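Gamma-glutamyl-gamma-aminobutyraldehyde dehydrogenase (Burkholderia cenocepacia, PDB 4LIH) probably oxidises aldehydes such as gamma-glutamyl-gamma-aminobutyraldehyde to the corresponding acids with NAD(P)+ as electron acceptor. Local coordinates at residues A80-G85 with A222-V227; D418-A423 with H447-R452. All coordinates share one frame; numbering follows the deposited sequence.

In the fold
The two contacts lie on opposite sides of the chain's centre, with their own centres about 48 Å apart, and they share no helix or strand. Contact 1 is largely buried. It joins the loop between helices 64-80 and 88-104 to the start of strand 225-227, at the sheet that carries the Rossmann-like part of the fold. Only apolar groups meet there, and no hydrogen bond crosses. Contact 2 is partly exposed. It pairs helices 420-428 and 443-452, which accompany the other large sheet. One valine pair touches there, beside a salt bridge and a water. Residues of contact 2 also reach neighbouring subunits.

Contact 1: A80-G85 with A222-V227; sequences AGVWAG and AGVFNV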
# COMPACT_ATOMS: atom_id res chain seq x y z
N ALA A 80 0.29 17.40 -26.25
CA ALA A 80 0.21 18.83 -25.83
C ALA A 80 -0.04 19.01 -24.34
O ALA A 80 0.13 20.10 -23.81
CB ALA A 80 -0.88 19.57 -26.61
N GLY A 81 -0.50 17.96 -23.67
CA GLY A 81 -0.67 18.03 -22.22
C GLY A 81 -1.84 18.86 -21.74
O GLY A 81 -1.88 19.27 -20.59
N VAL A 82 -2.84 19.07 -22.61
CA VAL A 82 -4.02 19.88 -22.26
C VAL A 82 -4.81 19.24 -21.11
O VAL A 82 -5.54 19.92 -20.38
CB VAL A 82 -4.94 20.14 -23.48
CG1 VAL A 82 -4.11 20.71 -24.62
CG2 VAL A 82 -5.66 18.89 -23.97
N TRP A 83 -4.66 17.93 -20.95
CA TRP A 83 -5.37 17.17 -19.92
C TRP A 83 -4.40 16.41 -18.98
O TRP A 83 -4.51 16.53 -17.76
CB TRP A 83 -6.32 16.22 -20.65
CG TRP A 83 -7.12 15.34 -19.79
CD1 TRP A 83 -7.06 13.98 -19.72
CD2 TRP A 83 -8.15 15.75 -18.91
NE1 TRP A 83 -8.00 13.52 -18.82
CE2 TRP A 83 -8.68 14.60 -18.32
CE3 TRP A 83 -8.68 16.99 -18.56
CZ2 TRP A 83 -9.71 14.65 -17.38
CZ3 TRP A 83 -9.71 17.03 -17.62
CH2 TRP A 83 -10.20 15.86 -17.04
N ALA A 84 -3.43 15.69 -19.54
CA ALA A 84 -2.40 15.04 -18.74
C ALA A 84 -1.59 16.01 -17.89
O ALA A 84 -1.13 15.63 -16.84
CB ALA A 84 -1.43 14.31 -19.62
N GLY A 85 -1.42 17.23 -18.38
CA GLY A 85 -0.62 18.27 -17.72
C GLY A 85 -1.37 19.05 -16.65
O GLY A 85 -0.78 19.90 -15.97
N ALA A 222 -10.89 19.46 -26.15
CA ALA A 222 -11.08 18.93 -27.48
C ALA A 222 -10.05 17.84 -27.73
O ALA A 222 -8.84 18.01 -27.46
CB ALA A 222 -10.93 20.01 -28.53
N GLY A 223 -10.55 16.71 -28.20
CA GLY A 223 -9.69 15.60 -28.54
C GLY A 223 -9.40 14.59 -27.45
O GLY A 223 -8.92 13.50 -27.73
N VAL A 224 -9.70 14.94 -26.20
CA VAL A 224 -9.39 14.08 -25.05
C VAL A 224 -10.42 12.94 -24.88
O VAL A 224 -10.08 11.82 -24.40
CB VAL A 224 -9.23 14.94 -23.80
CG1 VAL A 224 -9.20 14.07 -22.54
CG2 VAL A 224 -7.97 15.81 -23.93
N PHE A 225 -11.66 13.23 -25.33
CA PHE A 225 -12.73 12.24 -25.34
C PHE A 225 -13.53 12.35 -26.64
O PHE A 225 -14.15 13.36 -26.89
CB PHE A 225 -13.63 12.32 -24.09
CG PHE A 225 -14.64 11.19 -23.99
CD1 PHE A 225 -14.26 9.85 -23.92
CD2 PHE A 225 -16.00 11.48 -23.99
CE1 PHE A 225 -15.22 8.85 -23.82
CE2 PHE A 225 -16.95 10.50 -23.93
CZ PHE A 225 -16.57 9.16 -23.84
N ASN A 226 -13.37 11.33 -27.49
CA ASN A 226 -14.00 11.23 -28.81
C ASN A 226 -14.83 9.95 -28.88
O ASN A 226 -14.45 8.91 -28.33
CB ASN A 226 -12.93 11.12 -29.89
CG ASN A 226 -11.80 12.11 -29.72
OD1 ASN A 226 -11.91 13.27 -30.12
ND2 ASN A 226 -10.74 11.68 -29.04
N VAL A 227 -15.97 10.03 -29.59
CA VAL A 227 -16.85 8.89 -29.78
C VAL A 227 -17.06 8.70 -31.30
O VAL A 227 -17.41 9.67 -32.03
CB VAL A 227 -18.20 9.07 -29.02
CG1 VAL A 227 -19.22 7.98 -29.38
CG2 VAL A 227 -17.96 9.11 -27.51
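Val-224 puts one methyl over the indole of Trp-83 and turns the other toward Val-82. Val-224 CG1 lies 3.7 Å from the centroid of the Trp-83 five-membered ring, 20° off the ring normal. This is a CH-pi contact over the face, shifted toward the rim: the nearest ring atom is Trp-83 CD1, 3.5 Å from Val-224 CG1. The valine stands roughly perpendicular to the tryptophan side chain. CG1 of Val-224 is anti to its backbone N (chi1 168°), which directs that branch at the indole. The second branch, CG2, then sits beside the backbone N. Val-224 CG2 packs against Trp-83 CB at 3.7 Å and meets Val-82 CG2 at 3.9 Å. The two valine side chains point past one another, antiparallel.

Trp-83 has its ring swung away from its own backbone N (chi1 179°), and the face of the five-membered ring meets the valine. NE1 donates to the carbonyl O of Leu-190, so the buried ring nitrogen is satisfied, which anchors the indole through its nitrogen.

Gly-81, just after helix 64-80, has positive phi and closes the last turn in a Schellman motif. Within 222-227, Asn-226 ND2 donates to Gly-223 O at 2.9 Å, from above the carbonyl plane. ND2 also reaches Val-196 O, and OD1 accepts from Asp-33 N, so the buried amide is held at both ends.

The contact is far from the predicted active-site glutamate. Ala-77 of helix 64-80 touches both Val-82 and Val-224, while Ile-220 and Pro-221 pack on Trp-83. Strand 225-227 runs parallel to strand 195-199, and Phe-225 and Val-227 pack on helix 206-218.

Contact 2: D418-A423 with H447-R452; sequences DDVDEA and HDVSRR
Arg-452 reaches across to Asp-421 and binds it through a single carboxylate oxygen. Arg-452 NH2 donates to Asp-421 OD1 at 2.7 Å, with an N-H...O angle of 158°. Arg-452 NH1 adds a weak bond to Asp-421 OD1 at 3.3 Å. The oxygen lies at the edge of the guanidinium, close to its plane, but the guanidinium meets it from above the carboxylate plane. The two planes are 57° apart. The arginine chain bends at chi3 (65°), which brings its head back toward the aspartate. A further weak salt bridge from Arg-452 NH1 to Asp-448 OD2, one turn earlier, is doubtful, because Asp-448 is modelled in two conformers. A water donates to Asp-421 O at 2.7 Å and accepts a weak bond from Arg-452 NH2.

Beside this network, Val-420 CG2 touches Val-449 CG2 at 3.6 Å. The contact joins the first turn of helix 420-428 to the last turns of helix 443-452. These helices pack on strands 411-417 and 457-460 of the mixed eight-stranded sheet. Val-424 continues the apolar patch against Val-449 and Arg-452.

The start of helix 420-428 is a capping box. Glu-422 N donates to OD1 of Asp-419, the N-cap residue, at 3.2 Å. In return Glu-422 OE1 accepts a weak bond from Asp-419 N, and a stronger one from Asp-418 N at 2.7 Å. Asp-418 OD1 forms a salt bridge with Arg-319. At the last residue of helix 443-452, Arg-452 O accepts from Asn-428 ND2, and Ser-450 O accepts from Lys-497 NZ of a neighbouring subunit.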
# COMPACT_ATOMS: atom_id res chain seq x y z
N ASP A 418 -24.21 -33.94 -5.53
CA ASP A 418 -24.37 -34.73 -4.29
C ASP A 418 -23.42 -34.31 -3.19
O ASP A 418 -23.66 -34.55 -2.02
CB ASP A 418 -24.19 -36.22 -4.58
CG ASP A 418 -25.38 -36.79 -5.28
OD1 ASP A 418 -26.48 -36.92 -4.67
OD2 ASP A 418 -25.25 -37.09 -6.46
N ASP A 419 -22.32 -33.66 -3.55
CA ASP A 419 -21.44 -33.14 -2.52
C ASP A 419 -20.62 -31.98 -3.03
O ASP A 419 -20.47 -31.78 -4.26
CB ASP A 419 -20.53 -34.24 -2.01
CG ASP A 419 -19.61 -34.76 -3.06
OD1 ASP A 419 -18.51 -34.17 -3.23
OD2 ASP A 419 -20.00 -35.76 -3.71
N VAL A 420 -20.10 -31.24 -2.07
CA VAL A 420 -19.51 -29.94 -2.32
C VAL A 420 -18.30 -30.04 -3.24
O VAL A 420 -18.12 -29.20 -4.12
CB VAL A 420 -19.19 -29.21 -1.00
CG1 VAL A 420 -18.18 -29.98 -0.16
CG2 VAL A 420 -18.73 -27.76 -1.28
N ASP A 421 -17.46 -31.06 -3.06
CA ASP A 421 -16.27 -31.17 -3.92
C ASP A 421 -16.67 -31.39 -5.38
O ASP A 421 -16.04 -30.85 -6.28
CB ASP A 421 -15.35 -32.27 -3.43
CG ASP A 421 -14.74 -31.94 -2.08
OD1 ASP A 421 -14.45 -30.75 -1.81
OD2 ASP A 421 -14.54 -32.88 -1.29
N GLU A 422 -17.70 -32.19 -5.60
CA GLU A 422 -18.30 -32.36 -6.93
C GLU A 422 -18.76 -31.00 -7.48
O GLU A 422 -18.56 -30.72 -8.66
CB GLU A 422 -19.51 -33.29 -6.83
CG GLU A 422 -20.30 -33.47 -8.10
CD GLU A 422 -21.53 -34.35 -7.93
OE1 GLU A 422 -21.97 -34.65 -6.80
OE2 GLU A 422 -22.08 -34.74 -8.97
N ALA A 423 -19.40 -30.18 -6.64
CA ALA A 423 -19.94 -28.89 -7.14
C ALA A 423 -18.78 -28.01 -7.56
O ALA A 423 -18.86 -27.26 -8.57
CB ALA A 423 -20.78 -28.19 -6.10
N HIS A 447 -15.33 -19.85 3.17
CA HIS A 447 -13.98 -19.44 2.80
C HIS A 447 -13.26 -20.47 1.97
O HIS A 447 -12.54 -20.10 1.04
CB HIS A 447 -13.16 -19.06 4.03
CG HIS A 447 -13.61 -17.79 4.68
ND1 HIS A 447 -13.28 -16.55 4.21
CD2 HIS A 447 -14.35 -17.59 5.80
CE1 HIS A 447 -13.82 -15.62 4.98
NE2 HIS A 447 -14.48 -16.24 5.95
N ASP A 448 -13.46 -21.75 2.26
CA ASP A 448 -12.73 -22.78 1.54
C ASP A 448 -13.21 -22.91 0.10
O ASP A 448 -12.38 -23.02 -0.79
CB ASP A 448 -12.83 -24.12 2.25
CG ASP A 448 -11.88 -25.13 1.69
OD1 ASP A 448 -10.74 -24.75 1.36
OD2 ASP A 448 -12.27 -26.30 1.53
N VAL A 449 -14.52 -22.92 -0.11
CA VAL A 449 -15.09 -22.97 -1.46
C VAL A 449 -14.77 -21.68 -2.24
O VAL A 449 -14.41 -21.73 -3.43
CB VAL A 449 -16.62 -23.24 -1.45
CG1 VAL A 449 -17.23 -23.02 -2.83
CG2 VAL A 449 -16.94 -24.65 -1.04
N SER A 450 -14.91 -20.53 -1.60
CA SER A 450 -14.62 -19.25 -2.30
C SER A 450 -13.16 -19.18 -2.79
O SER A 450 -12.92 -18.68 -3.89
CB SER A 450 -15.02 -17.99 -1.47
OG SER A 450 -14.21 -17.80 -0.31
N ARG A 451 -12.22 -19.74 -2.01
CA ARG A 451 -10.81 -19.80 -2.43
C ARG A 451 -10.62 -20.72 -3.64
O ARG A 451 -9.77 -20.48 -4.48
CB ARG A 451 -9.92 -20.30 -1.33
CG ARG A 451 -9.63 -19.29 -0.25
CD ARG A 451 -9.18 -19.95 1.05
NE ARG A 451 -8.51 -18.98 1.90
CZ ARG A 451 -7.68 -19.28 2.90
NH1 ARG A 451 -7.51 -20.55 3.26
NH2 ARG A 451 -7.08 -18.29 3.58
N ARG A 452 -11.38 -21.80 -3.68
CA ARG A 452 -11.20 -22.81 -4.70
C ARG A 452 -11.85 -22.50 -6.05
O ARG A 452 -11.46 -23.11 -7.02
CB ARG A 452 -11.72 -24.16 -4.18
CG ARG A 452 -10.81 -24.70 -3.13
CD ARG A 452 -11.49 -25.77 -2.32
NE ARG A 452 -11.84 -26.98 -3.06
CZ ARG A 452 -12.73 -27.85 -2.60
NH1 ARG A 452 -13.36 -27.64 -1.44
NH2 ARG A 452 -13.04 -28.91 -3.28
O HOH W 1 -13.46 -30.25 -6.09